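Side-chain contacts in putative glutathione S-transferase (Corynebacterium glutamicum, PDB 3M1G), which probably acts as a glutathione transferase of the ECM4-like group, which is related to the omega class: residues F53-E58 and K148-D153; T79-G84 and F289-D294; E183-V188 and Y235-H240; M273-G278 and H328-L333; H301-I304 and I309-T312. All blocks are in the same frame, centred on the assembly; numbering follows the deposited sequence.

From the N terminus, interaction 1 closes first, joining the strand 53-56 of the small three-stranded sheet to the last strand of the thioredoxin-like sheet. Interaction 2 opens inside that loop, at helix 71-83, and so crosses interaction 1; it closes far along the chain at 289-294, tying the thioredoxin-like domain to the all-helical one. Nested within it, interaction 3 sets helix 182-197 against a turn that precedes helix 243-253. Interaction 4 starts at helix 274-284, before interaction 2 is closed, and crosses it; its partner is the chain beyond the last helix. Interaction 5, at helix 295-305 by the subunit interface, is nested inside interaction 4.

Interaction 1 of 5, residues F53-E58 and K148-D153; sequences FHWPVE and KVVTND
Trp55 and Val150 mark the closest approach of the two backbones, their CA atoms 8.0 Å apart, a spacing that side chains must bridge because the strands belong to different sheets. Strand 53-56 is the middle strand of a small three-stranded sheet, whereas strand 149-151 is an outermost strand of the four-stranded sheet of the thioredoxin-like domain. Val150 and Thr151 both face Leu141 on the neighbouring strand, a classic beta bulge, and Thr151 OG1 then accepts from Asp153 N at 2.9 Å to form an ST turn.

At the bulge Val150 points toward the indole. Its CG1 sits over the five-membered ring of Trp55, 3.6 Å from the centroid and only 6° off the normal, a CH-pi contact. CG2 lies over the six-membered ring on the same face, 3.9 Å from Trp55 CH2. With CG1 anti to the backbone N (chi1 177°) and CG2 beside it, both branches of the valine rest on the ring system, which suits a beta-branched residue to this flat surface. Lys148 approaches differently: its chain bends at chi3 and chi4, and NZ arrives in the indole plane, at the edge, 3.9 Å from Trp55 CZ2.

Dispersion and CH-pi attraction therefore carry the contact. The buried indole N-H is not wasted, since Trp55 NE1 donates to Asp33 OD2, which should also resist rotation of the ring and keep its face presented to the valine. The ammonium group, lying at the edge of the ring and not over the pi cloud, can be expected to gain little from cation-pi attraction and stays on the exposed side.

Interaction 2 of 5, residues T79-G84 and F289-D294; sequences TRRLLG and FGDTTD
Arg81 and Asp291 pair across the boundary between the two domains of the glutathione transferase fold: 79-84 ends the first helix of the thioredoxin-like domain, and 289-294 joins two helices of the all-helical domain. One side is apolar, buried and well packed. Leu82 CD1 packs obliquely on the Phe289 ring, 4.0 Å from CE1, while Ile246 of helix 243-253 touches both residues. Beside them the methyl CG2 of Thr292 meets the aliphatic Arg81 CD at 4.1 Å; its hydroxyl has its partners in Gly288 O and His74 NE2. The carbonyl of Phe289 is gripped from opposite faces by Thr292 N and Thr293 OG1, which fixes this short 3-10 turn.

The other side is polar and more exposed, with a water. Arg81 NE donates to Asp291 OD2 at 2.9 Å in a salt bridge with an N-H...O angle of 148°. The oxygen is met from above the carboxylate plane, and the two flat groups are 58° apart, so the classic coplanar pairing is absent. Arg81 NH2 adds a weak bond to Asp291 OD2 at 3.3 Å and also donates to Gly346 O; NH1 pairs with Glu86. The water accepts from Arg81 NH2 at 2.8 Å and donates to Asp291 OD2 at 3.0 Å.

Interaction 3 of 5, residues E183-V188 and Y235-H240; sequences EEMAPV and YLMGDH
Apolar packing dominates where Met237 reaches across to Met185 and Val188 on helix 182-197; both methionines are present as selenomethionine. The CA atoms of Met185 and Met237 are 7.2 Å apart, and the side chain of Met237 spans the gap. Met237 is bent at both chi2 and chi3, a compact shape that brings its selenium against the helix: SE lies 4.0 Å from Met185 CG and 4.4 Å from Val188 CG1. The Met237 methyl also comes within 3.8 Å of the backbone, CE to Met185 N. A flexible, unbranched methionine chain suits this place, because it can mould itself to the uneven surface made by Glu184, Met185 and Val188, with 184 and 188 one turn apart on the same side. Met185 and Met237 run obliquely past one another.

Both pieces belong to the all-helical C-terminal domain of the glutathione transferase fold. Helix 182-197 is held here against the connection between helices 209-229 and 243-253, with Arg229 flanking both Val188 and Met237 and Ala244 touching Met185.

Backbone bonds help shape the connection: the type I turn 235-238 is closed by Gly238 N to Tyr235 O at 3.1 Å, and Tyr235 N also donates to Gly238 O at 2.9 Å. Gly238 has phi 113°, a region that residues with a CB rarely enter.

A charged neighbour lies on the exposed side. Glu184 has two conformers, so its approach to the Met237 methyl is doubtful in detail. In the conformer described, OE2 pairs with Arg229 NH2 and OE1 with a glycerol, probably from the crystallisation liquor; these too hold for that conformer alone.

Interaction 4 of 5, residues M273-G278 and H328-L333; sequences MPNLWG and HGREKL
Gly278 and Arg330 pack closely. The aliphatic stem of Arg330 lies against the helix backbone, with CG 3.5 Å from Gly278 C and CD 3.9 Å from Gly278 CA, an approach made possible by the bare glycine. His328 adds its CB, 3.4 Å from Gly278 O, and the backbones nearly touch: the CA atoms of Gly278 and His328 are 4.6 Å apart.

The guanidinium is layered between the two segments. Bends at chi2 and chi3 (-73° and -72°) fold the arginine so that Asn275 O lies over one face and Leu333 CD1 over the opposite one. Its edge points at the asparagine amide, Arg330 NH1 being 3.1 Å from Asn275 OD1, and NH2 is held by the carbonyls of Leu230 and Arg234.

Other polar links are local or water-mediated. His328 ND1 accepts from Arg330 N at 3.0 Å, in the plane of the imidazole, which should steady the turn that presents the arginine. At the outer side one water donates to Asn275 OD1 and accepts weakly from Lys332 NZ. Together these contacts lay the C-terminal extension, beyond helix 295-305, along helix 274-284 of the all-helical glutathione transferase domain.

Interaction 5 of 5, residues H301-I304 and I309-T312; sequences HYYI and INPT
Asn310 and Tyr303 carry this contact, in which the chain leaving helix 295-305 of the all-helical glutathione transferase domain turns back on the helix's last turn. Near a helix C terminus, carbonyls lack the N-H groups of a following turn, and an asparagine side chain is well suited to supply a donor. With CG anti to the backbone N (chi1 -172°), the amide of Asn310 extends toward the helix, and ND2 donates to Tyr303 O at 2.7 Å, with an N-H...O angle of 159°. The same nitrogen also bonds Ile314 O, while OD1 accepts from Lys264 NZ of the second subunit, so every polar atom of this buried amide is used and the group is held at the dimer interface.

Tyr303 offers its ring as well as its carbonyl. Its ring touches Val258 and His262, and is nearly perpendicular to the Asn310 amide. The preceding residue, Tyr302, is one of those predicted to lower the pKa of the active-site cysteine; its OH is hydrogen-bonded to those of Tyr201 and Tyr259, so the contact adjoins that cluster along the helix. Asn310 ND2 reaches the edge of the tyrosine ring in its plane, 3.8 Å from Tyr303 CD1.

Interaction 1 of 5, residues F53-E58 and K148-D153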
# COMPACT_ATOMS: atom_id res chain seq x y z
N PHE A 53 39.97 16.86 -11.07
CA PHE A 53 40.51 16.85 -12.42
C PHE A 53 39.38 16.95 -13.41
O PHE A 53 38.28 16.47 -13.16
CB PHE A 53 41.31 15.58 -12.68
CG PHE A 53 42.61 15.48 -11.93
CD1 PHE A 53 42.64 15.12 -10.59
CD2 PHE A 53 43.81 15.70 -12.57
CE1 PHE A 53 43.86 15.01 -9.91
CE2 PHE A 53 45.01 15.58 -11.90
CZ PHE A 53 45.03 15.24 -10.56
N HIS A 54 39.66 17.57 -14.55
CA HIS A 54 38.70 17.65 -15.66
C HIS A 54 39.20 16.82 -16.84
O HIS A 54 40.37 16.93 -17.25
CB HIS A 54 38.48 19.09 -16.10
CG HIS A 54 37.61 19.88 -15.18
ND1 HIS A 54 37.34 21.22 -15.38
CD2 HIS A 54 37.03 19.55 -14.00
CE1 HIS A 54 36.58 21.66 -14.39
NE2 HIS A 54 36.39 20.67 -13.54
N TRP A 55 38.31 15.96 -17.33
CA TRP A 55 38.56 15.04 -18.41
C TRP A 55 37.83 15.58 -19.67
O TRP A 55 36.92 16.37 -19.55
CB TRP A 55 37.98 13.67 -18.06
CG TRP A 55 38.51 13.00 -16.86
CD1 TRP A 55 38.45 13.45 -15.56
CD2 TRP A 55 39.18 11.72 -16.80
NE1 TRP A 55 39.02 12.53 -14.72
CE2 TRP A 55 39.47 11.46 -15.45
CE3 TRP A 55 39.53 10.77 -17.76
CZ2 TRP A 55 40.12 10.28 -15.02
CZ3 TRP A 55 40.14 9.60 -17.35
CH2 TRP A 55 40.44 9.37 -15.98
N PRO A 56 38.25 15.14 -20.86
CA PRO A 56 37.69 15.63 -22.10
C PRO A 56 36.48 14.86 -22.56
O PRO A 56 36.47 13.63 -22.50
CB PRO A 56 38.84 15.45 -23.10
CG PRO A 56 39.55 14.26 -22.60
CD PRO A 56 39.48 14.35 -21.09
N VAL A 57 35.45 15.57 -23.02
CA VAL A 57 34.35 14.88 -23.74
C VAL A 57 34.91 14.34 -25.06
O VAL A 57 35.68 15.02 -25.75
CB VAL A 57 33.14 15.77 -24.00
CG1 VAL A 57 32.51 16.26 -22.67
CG2 VAL A 57 33.51 16.97 -24.90
N GLU A 58 34.65 13.05 -25.31
CA GLU A 58 34.95 12.39 -26.55
C GLU A 58 34.18 11.08 -26.62
O GLU A 58 33.82 10.52 -25.58
CB GLU A 58 36.45 12.11 -26.71
CG GLU A 58 37.06 11.30 -25.59
CD GLU A 58 38.56 11.13 -25.74
OE1 GLU A 58 39.02 10.21 -26.47
OE2 GLU A 58 39.31 11.89 -25.06
N LYS A 148 39.37 3.21 -14.63
CA LYS A 148 39.32 4.20 -13.56
C LYS A 148 37.91 4.82 -13.48
O LYS A 148 37.30 5.15 -14.51
CB LYS A 148 40.27 5.36 -13.78
CG LYS A 148 41.76 5.10 -13.64
CD LYS A 148 42.51 6.48 -13.47
CE LYS A 148 42.19 7.15 -12.06
NZ LYS A 148 40.98 8.06 -11.99
N VAL A 149 37.45 5.06 -12.27
CA VAL A 149 36.20 5.76 -12.08
C VAL A 149 36.50 7.23 -12.24
O VAL A 149 37.29 7.81 -11.49
CB VAL A 149 35.58 5.51 -10.71
CG1 VAL A 149 34.34 6.39 -10.51
CG2 VAL A 149 35.24 4.02 -10.54
N VAL A 150 35.88 7.84 -13.25
CA VAL A 150 36.00 9.27 -13.50
C VAL A 150 35.15 10.07 -12.53
O VAL A 150 35.65 11.00 -11.89
CB VAL A 150 35.62 9.58 -14.96
CG1 VAL A 150 35.66 11.08 -15.21
CG2 VAL A 150 36.56 8.79 -15.90
N THR A 151 33.88 9.69 -12.39
CA THR A 151 33.02 10.38 -11.45
C THR A 151 31.85 9.51 -10.99
O THR A 151 31.30 8.73 -11.77
CB THR A 151 32.41 11.68 -12.05
OG1 THR A 151 31.31 12.13 -11.24
CG2 THR A 151 31.93 11.45 -13.47
N ASN A 152 31.46 9.69 -9.74
CA ASN A 152 30.20 9.14 -9.21
C ASN A 152 29.34 10.23 -8.59
O ASN A 152 28.46 9.97 -7.78
CB ASN A 152 30.42 7.98 -8.21
CG ASN A 152 31.38 8.31 -7.12
OD1 ASN A 152 31.46 9.45 -6.67
ND2 ASN A 152 32.15 7.30 -6.67
N ASP A 153 29.59 11.47 -8.97
CA ASP A 153 28.80 12.57 -8.49
C ASP A 153 27.57 12.74 -9.40
O ASP A 153 27.60 13.48 -10.42
CB ASP A 153 29.65 13.82 -8.44
CG ASP A 153 28.87 15.00 -7.90
OD1 ASP A 153 28.39 14.89 -6.78
OD2 ASP A 153 28.72 16.00 -8.60

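Interaction 2 of 5, residues T79-G84 and F289-D294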
# COMPACT_ATOMS: atom_id res chain seq x y z
N THR A 79 18.57 10.50 -19.09
CA THR A 79 19.18 11.66 -19.72
C THR A 79 20.01 11.21 -20.94
O THR A 79 19.93 11.81 -22.01
CB THR A 79 20.02 12.44 -18.71
OG1 THR A 79 19.17 12.85 -17.62
CG2 THR A 79 20.67 13.68 -19.35
N ARG A 80 20.77 10.13 -20.77
CA ARG A 80 21.55 9.55 -21.87
C ARG A 80 20.68 9.21 -23.07
O ARG A 80 21.04 9.51 -24.23
CB ARG A 80 22.36 8.34 -21.40
CG ARG A 80 23.17 7.60 -22.47
CD ARG A 80 24.02 6.54 -21.84
NE ARG A 80 24.58 5.56 -22.79
CZ ARG A 80 23.98 4.43 -23.18
NH1 ARG A 80 22.76 4.10 -22.76
NH2 ARG A 80 24.62 3.62 -24.00
N ARG A 81 19.53 8.59 -22.81
CA ARG A 81 18.60 8.30 -23.88
C ARG A 81 17.96 9.56 -24.51
O ARG A 81 17.92 9.69 -25.75
CB ARG A 81 17.54 7.32 -23.41
CG ARG A 81 16.49 6.98 -24.47
CD ARG A 81 15.96 5.57 -24.37
NE ARG A 81 14.94 5.38 -25.39
CZ ARG A 81 15.19 5.23 -26.70
NH1 ARG A 81 16.45 5.18 -27.16
NH2 ARG A 81 14.19 5.09 -27.54
N LEU A 82 17.46 10.48 -23.69
CA LEU A 82 16.80 11.65 -24.21
C LEU A 82 17.72 12.45 -25.12
O LEU A 82 17.29 12.93 -26.17
CB LEU A 82 16.29 12.54 -23.08
CG LEU A 82 15.01 12.11 -22.35
CD1 LEU A 82 14.77 13.04 -21.17
CD2 LEU A 82 13.83 12.14 -23.32
N LEU A 83 19.00 12.56 -24.73
CA LEU A 83 19.95 13.38 -25.47
C LEU A 83 20.60 12.69 -26.66
O LEU A 83 21.24 13.37 -27.46
CB LEU A 83 21.04 13.91 -24.53
CG LEU A 83 20.47 14.81 -23.41
CD1 LEU A 83 21.63 15.21 -22.47
CD2 LEU A 83 19.76 16.04 -23.97
N GLY A 84 20.48 11.37 -26.75
CA GLY A 84 21.09 10.63 -27.85
C GLY A 84 22.58 10.43 -27.66
O GLY A 84 23.36 10.56 -28.61
N PHE A 289 11.76 7.47 -20.56
CA PHE A 289 11.22 7.29 -19.20
C PHE A 289 10.74 5.81 -19.03
O PHE A 289 11.47 4.97 -18.49
CB PHE A 289 10.12 8.33 -18.94
CG PHE A 289 10.63 9.75 -18.78
CD1 PHE A 289 10.81 10.57 -19.87
CD2 PHE A 289 10.91 10.27 -17.52
CE1 PHE A 289 11.27 11.87 -19.73
CE2 PHE A 289 11.36 11.60 -17.36
CZ PHE A 289 11.56 12.40 -18.48
N GLY A 290 9.55 5.49 -19.54
CA GLY A 290 9.00 4.15 -19.40
C GLY A 290 9.85 3.07 -20.02
O GLY A 290 9.92 1.96 -19.50
N ASP A 291 10.54 3.41 -21.11
CA ASP A 291 11.33 2.41 -21.83
C ASP A 291 12.70 2.20 -21.19
O ASP A 291 13.51 1.47 -21.74
CB ASP A 291 11.39 2.72 -23.37
CG ASP A 291 12.16 4.03 -23.73
OD1 ASP A 291 12.68 4.75 -22.83
OD2 ASP A 291 12.27 4.32 -24.97
N THR A 292 12.98 2.87 -20.06
CA THR A 292 14.13 2.53 -19.25
C THR A 292 13.70 2.01 -17.83
O THR A 292 14.56 1.87 -16.92
CB THR A 292 15.08 3.70 -19.13
OG1 THR A 292 14.45 4.80 -18.44
CG2 THR A 292 15.56 4.21 -20.57
N THR A 293 12.40 1.78 -17.65
CA THR A 293 11.84 1.42 -16.33
C THR A 293 11.51 -0.07 -16.33
O THR A 293 10.61 -0.51 -17.07
CB THR A 293 10.59 2.24 -16.02
OG1 THR A 293 10.91 3.63 -16.07
CG2 THR A 293 10.00 1.91 -14.61
N ASP A 294 12.26 -0.83 -15.53
CA ASP A 294 12.04 -2.28 -15.39
C ASP A 294 11.45 -2.56 -14.00
O ASP A 294 12.17 -2.58 -12.99
CB ASP A 294 13.35 -3.05 -15.61
CG ASP A 294 13.15 -4.58 -15.66
OD1 ASP A 294 12.28 -5.07 -14.93
OD2 ASP A 294 13.89 -5.27 -16.44
O HOH W 1 11.40 5.50 -27.60

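Interaction 3 of 5, residues E183-V188 and Y235-H240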
# COMPACT_ATOMS: atom_id res chain seq x y z
N GLU A 183 18.14 29.20 -12.24
CA GLU A 183 18.02 29.84 -10.94
C GLU A 183 16.80 29.42 -10.15
O GLU A 183 16.93 29.13 -9.00
CB GLU A 183 17.96 31.38 -11.05
CG GLU A 183 19.27 32.02 -10.86
CD GLU A 183 19.19 33.55 -10.57
OE1 GLU A 183 20.20 34.19 -10.90
OE2 GLU A 183 18.19 34.10 -10.03
N GLU A 184 15.61 29.47 -10.74
CA GLU A 184 14.39 28.99 -10.03
C GLU A 184 14.43 27.49 -9.85
O GLU A 184 13.87 26.99 -8.91
CB GLU A 184 13.07 29.35 -10.73
CG GLU A 184 11.78 28.94 -9.90
CD GLU A 184 10.50 28.81 -10.75
OE1 GLU A 184 10.51 29.20 -11.93
OE2 GLU A 184 9.48 28.30 -10.23
N MSE A 185 15.12 26.77 -10.73
CA MSE A 185 15.15 25.31 -10.63
C MSE A 185 15.94 24.82 -9.41
O MSE A 185 15.62 23.76 -8.83
CB MSE A 185 15.72 24.68 -11.91
CG MSE A 185 15.25 23.29 -12.17
SE MSE A 185 15.97 22.43 -13.79
CE MSE A 185 15.55 23.83 -15.10
N ALA A 186 16.96 25.58 -9.01
CA ALA A 186 17.86 25.08 -8.00
C ALA A 186 17.12 24.77 -6.68
O ALA A 186 17.24 23.67 -6.16
CB ALA A 186 19.12 26.04 -7.77
N PRO A 187 16.34 25.73 -6.14
CA PRO A 187 15.68 25.37 -4.88
C PRO A 187 14.61 24.28 -4.99
O PRO A 187 14.43 23.49 -4.05
CB PRO A 187 15.06 26.69 -4.39
CG PRO A 187 15.14 27.62 -5.55
CD PRO A 187 16.29 27.18 -6.39
N VAL A 188 13.89 24.25 -6.11
CA VAL A 188 12.90 23.23 -6.34
C VAL A 188 13.54 21.84 -6.31
O VAL A 188 13.05 20.94 -5.64
CB VAL A 188 12.14 23.48 -7.65
CG1 VAL A 188 11.28 22.26 -7.99
CG2 VAL A 188 11.30 24.81 -7.56
N TYR A 235 4.55 20.41 -16.16
CA TYR A 235 5.70 19.76 -15.55
C TYR A 235 6.24 20.70 -14.48
O TYR A 235 5.73 21.80 -14.31
CB TYR A 235 6.75 19.47 -16.63
CG TYR A 235 6.21 18.66 -17.79
CD1 TYR A 235 5.88 17.32 -17.65
CD2 TYR A 235 5.97 19.25 -19.02
CE1 TYR A 235 5.37 16.58 -18.71
CE2 TYR A 235 5.46 18.53 -20.09
CZ TYR A 235 5.18 17.20 -19.94
OH TYR A 235 4.66 16.50 -20.99
N LEU A 236 7.29 20.28 -13.76
CA LEU A 236 7.74 21.04 -12.57
C LEU A 236 8.09 22.49 -12.87
O LEU A 236 7.82 23.36 -12.04
CB LEU A 236 8.93 20.39 -11.91
CG LEU A 236 8.59 19.10 -11.13
CD1 LEU A 236 9.87 18.36 -10.78
CD2 LEU A 236 7.71 19.42 -9.88
N MSE A 237 8.72 22.73 -14.03
CA MSE A 237 9.14 24.06 -14.42
C MSE A 237 8.31 24.61 -15.60
O MSE A 237 8.81 25.42 -16.37
CB MSE A 237 10.62 24.05 -14.80
CG MSE A 237 11.54 23.41 -13.76
SE MSE A 237 11.38 24.22 -11.98
CE MSE A 237 11.83 25.98 -12.44
N GLY A 238 7.07 24.17 -15.75
CA GLY A 238 6.17 24.78 -16.72
C GLY A 238 5.79 23.87 -17.88
O GLY A 238 5.44 22.72 -17.68
N ASP A 239 5.90 24.39 -19.10
CA ASP A 239 5.30 23.73 -20.25
C ASP A 239 6.04 22.50 -20.76
O ASP A 239 5.44 21.69 -21.44
CB ASP A 239 5.17 24.72 -21.41
CG ASP A 239 4.04 25.72 -21.22
OD1 ASP A 239 3.18 25.49 -20.34
OD2 ASP A 239 4.02 26.71 -21.95
N HIS A 240 7.35 22.41 -20.49
CA HIS A 240 8.18 21.33 -21.02
C HIS A 240 9.00 20.60 -19.96
O HIS A 240 9.31 21.15 -18.91
CB HIS A 240 9.11 21.86 -22.16
CG HIS A 240 8.38 22.63 -23.22
ND1 HIS A 240 7.30 22.11 -23.89
CD2 HIS A 240 8.56 23.89 -23.71
CE1 HIS A 240 6.83 23.02 -24.75
NE2 HIS A 240 7.56 24.11 -24.64

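Interaction 4 of 5, residues M273-G278 and H328-L333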
# COMPACT_ATOMS: atom_id res chain seq x y z
N MSE A 273 -3.45 10.67 -5.95
CA MSE A 273 -3.03 12.07 -5.96
C MSE A 273 -3.18 12.53 -7.41
O MSE A 273 -2.34 12.22 -8.26
CB MSE A 273 -1.57 12.19 -5.54
CG MSE A 273 -1.24 11.64 -4.14
SE MSE A 273 -1.93 12.77 -2.74
CE MSE A 273 -0.50 14.12 -2.78
N PRO A 274 -4.26 13.23 -7.72
CA PRO A 274 -4.61 13.34 -9.14
C PRO A 274 -3.56 14.03 -10.02
O PRO A 274 -3.29 13.53 -11.12
CB PRO A 274 -5.92 14.14 -9.16
CG PRO A 274 -6.45 14.10 -7.79
CD PRO A 274 -5.31 13.76 -6.83
N ASN A 275 -3.01 15.16 -9.57
CA ASN A 275 -1.99 15.82 -10.38
C ASN A 275 -0.71 15.01 -10.51
O ASN A 275 -0.19 14.86 -11.63
CB ASN A 275 -1.71 17.22 -9.88
CG ASN A 275 -2.89 18.12 -10.08
OD1 ASN A 275 -3.31 18.33 -11.20
ND2 ASN A 275 -3.46 18.60 -9.01
N LEU A 276 -0.21 14.46 -9.40
CA LEU A 276 1.01 13.64 -9.46
C LEU A 276 0.80 12.44 -10.35
O LEU A 276 1.73 12.03 -11.07
CB LEU A 276 1.47 13.18 -8.08
CG LEU A 276 2.07 14.30 -7.21
CD1 LEU A 276 2.21 13.82 -5.73
CD2 LEU A 276 3.40 14.72 -7.75
N TRP A 277 -0.38 11.83 -10.28
CA TRP A 277 -0.64 10.61 -11.07
C TRP A 277 -0.74 10.88 -12.57
O TRP A 277 -0.24 10.10 -13.37
CB TRP A 277 -1.89 9.91 -10.57
CG TRP A 277 -2.32 8.65 -11.26
CD1 TRP A 277 -3.59 8.36 -11.61
CD2 TRP A 277 -1.53 7.49 -11.66
NE1 TRP A 277 -3.66 7.13 -12.21
CE2 TRP A 277 -2.41 6.57 -12.26
CE3 TRP A 277 -0.17 7.16 -11.59
CZ2 TRP A 277 -2.00 5.32 -12.76
CZ3 TRP A 277 0.26 5.92 -12.12
CH2 TRP A 277 -0.66 5.02 -12.69
N GLY A 278 -1.43 11.96 -12.94
CA GLY A 278 -1.44 12.45 -14.32
C GLY A 278 -0.04 12.75 -14.82
O GLY A 278 0.37 12.27 -15.88
N HIS A 328 -3.66 10.29 -19.55
CA HIS A 328 -3.25 11.04 -18.36
C HIS A 328 -4.00 12.36 -18.14
O HIS A 328 -3.92 12.93 -17.07
CB HIS A 328 -1.74 11.28 -18.39
CG HIS A 328 -1.25 11.94 -19.64
ND1 HIS A 328 -1.50 13.26 -19.92
CD2 HIS A 328 -0.50 11.46 -20.66
CE1 HIS A 328 -0.96 13.56 -21.09
NE2 HIS A 328 -0.36 12.48 -21.57
N GLY A 329 -4.69 12.86 -19.15
CA GLY A 329 -5.40 14.14 -19.03
C GLY A 329 -4.60 15.44 -18.83
O GLY A 329 -5.19 16.49 -18.59
N ARG A 330 -3.28 15.42 -18.97
CA ARG A 330 -2.46 16.59 -18.68
C ARG A 330 -2.37 17.63 -19.83
O ARG A 330 -1.88 18.74 -19.61
CB ARG A 330 -1.05 16.15 -18.24
CG ARG A 330 -1.08 15.26 -16.98
CD ARG A 330 -1.39 16.06 -15.73
NE ARG A 330 -0.24 16.91 -15.34
CZ ARG A 330 -0.27 17.79 -14.35
NH1 ARG A 330 -1.39 17.94 -13.64
NH2 ARG A 330 0.79 18.53 -14.07
N GLU A 331 -2.83 17.26 -21.03
CA GLU A 331 -2.91 18.19 -22.18
C GLU A 331 -3.76 19.42 -21.85
O GLU A 331 -3.54 20.46 -22.43
CB GLU A 331 -3.51 17.55 -23.45
CG GLU A 331 -2.76 16.32 -23.96
CD GLU A 331 -3.20 14.98 -23.26
OE1 GLU A 331 -4.13 14.96 -22.38
OE2 GLU A 331 -2.59 13.94 -23.61
N LYS A 332 -4.72 19.30 -20.94
CA LYS A 332 -5.53 20.45 -20.52
C LYS A 332 -4.68 21.58 -19.92
O LYS A 332 -5.09 22.72 -19.93
CB LYS A 332 -6.60 20.03 -19.49
CG LYS A 332 -5.98 19.77 -18.12
CD LYS A 332 -6.91 19.27 -17.02
CE LYS A 332 -6.12 19.34 -15.67
NZ LYS A 332 -6.42 18.19 -14.75
N LEU A 333 -3.50 21.27 -19.38
CA LEU A 333 -2.58 22.32 -18.89
C LEU A 333 -1.70 22.95 -19.98
O LEU A 333 -0.87 23.78 -19.66
CB LEU A 333 -1.71 21.79 -17.74
CG LEU A 333 -2.51 21.48 -16.44
CD1 LEU A 333 -1.65 20.79 -15.45
CD2 LEU A 333 -3.03 22.77 -15.81
O HOH W 2 -5.82 16.75 -11.86

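Interaction 5 of 5, residues H301-I304 and I309-T312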
# COMPACT_ATOMS: atom_id res chain seq x y z
N HIS A 301 14.89 -6.00 -6.40
CA HIS A 301 16.04 -5.46 -5.69
C HIS A 301 15.65 -5.07 -4.26
O HIS A 301 16.27 -5.47 -3.29
CB HIS A 301 16.64 -4.25 -6.38
CG HIS A 301 17.64 -3.55 -5.52
ND1 HIS A 301 18.91 -4.05 -5.31
CD2 HIS A 301 17.54 -2.44 -4.75
CE1 HIS A 301 19.54 -3.27 -4.44
NE2 HIS A 301 18.74 -2.29 -4.09
N TYR A 302 14.58 -4.32 -4.13
CA TYR A 302 14.25 -3.77 -2.82
C TYR A 302 13.77 -4.88 -1.89
O TYR A 302 14.25 -5.00 -0.76
CB TYR A 302 13.18 -2.69 -2.96
CG TYR A 302 13.73 -1.37 -3.41
CD1 TYR A 302 13.87 -1.08 -4.76
CD2 TYR A 302 14.13 -0.42 -2.48
CE1 TYR A 302 14.37 0.13 -5.18
CE2 TYR A 302 14.64 0.81 -2.88
CZ TYR A 302 14.79 1.07 -4.25
OH TYR A 302 15.27 2.29 -4.69
N TYR A 303 12.83 -5.68 -2.37
CA TYR A 303 12.12 -6.65 -1.53
C TYR A 303 12.99 -7.86 -1.20
O TYR A 303 12.79 -8.49 -0.14
CB TYR A 303 10.79 -7.11 -2.16
CG TYR A 303 9.65 -6.14 -2.00
CD1 TYR A 303 8.93 -6.07 -0.80
CD2 TYR A 303 9.28 -5.26 -3.03
CE1 TYR A 303 7.84 -5.17 -0.65
CE2 TYR A 303 8.19 -4.37 -2.87
CZ TYR A 303 7.51 -4.33 -1.67
OH TYR A 303 6.46 -3.47 -1.50
N ILE A 304 13.93 -8.22 -2.09
CA ILE A 304 14.80 -9.39 -1.84
C ILE A 304 16.08 -8.98 -1.09
O ILE A 304 16.46 -9.60 -0.13
CB ILE A 304 15.18 -10.12 -3.13
CG1 ILE A 304 13.91 -10.73 -3.75
CG2 ILE A 304 16.23 -11.23 -2.87
CD1 ILE A 304 14.16 -11.36 -5.15
N ILE A 309 14.72 -5.32 6.55
CA ILE A 309 13.35 -4.81 6.54
C ILE A 309 12.30 -5.90 6.20
O ILE A 309 11.21 -5.93 6.81
CB ILE A 309 13.20 -3.70 5.49
CG1 ILE A 309 14.11 -2.53 5.80
CG2 ILE A 309 11.74 -3.21 5.39
CD1 ILE A 309 13.95 -1.42 4.72
N ASN A 310 12.65 -6.77 5.25
CA ASN A 310 11.79 -7.83 4.70
C ASN A 310 12.48 -9.20 4.74
O ASN A 310 12.87 -9.73 3.71
CB ASN A 310 11.44 -7.48 3.25
CG ASN A 310 10.37 -8.41 2.63
OD1 ASN A 310 9.39 -8.79 3.30
ND2 ASN A 310 10.55 -8.75 1.34
N PRO A 311 12.58 -9.82 5.94
CA PRO A 311 13.35 -11.05 6.06
C PRO A 311 12.83 -12.22 5.24
O PRO A 311 13.60 -13.12 4.93
CB PRO A 311 13.28 -11.39 7.56
CG PRO A 311 12.18 -10.55 8.10
CD PRO A 311 12.20 -9.31 7.26
N THR A 312 11.54 -12.25 4.92
CA THR A 312 11.02 -13.38 4.14
C THR A 312 11.56 -13.29 2.71
O THR A 312 11.57 -14.27 2.00
CB THR A 312 9.49 -13.40 4.06
OG1 THR A 312 9.04 -12.20 3.43
CG2 THR A 312 8.86 -13.59 5.49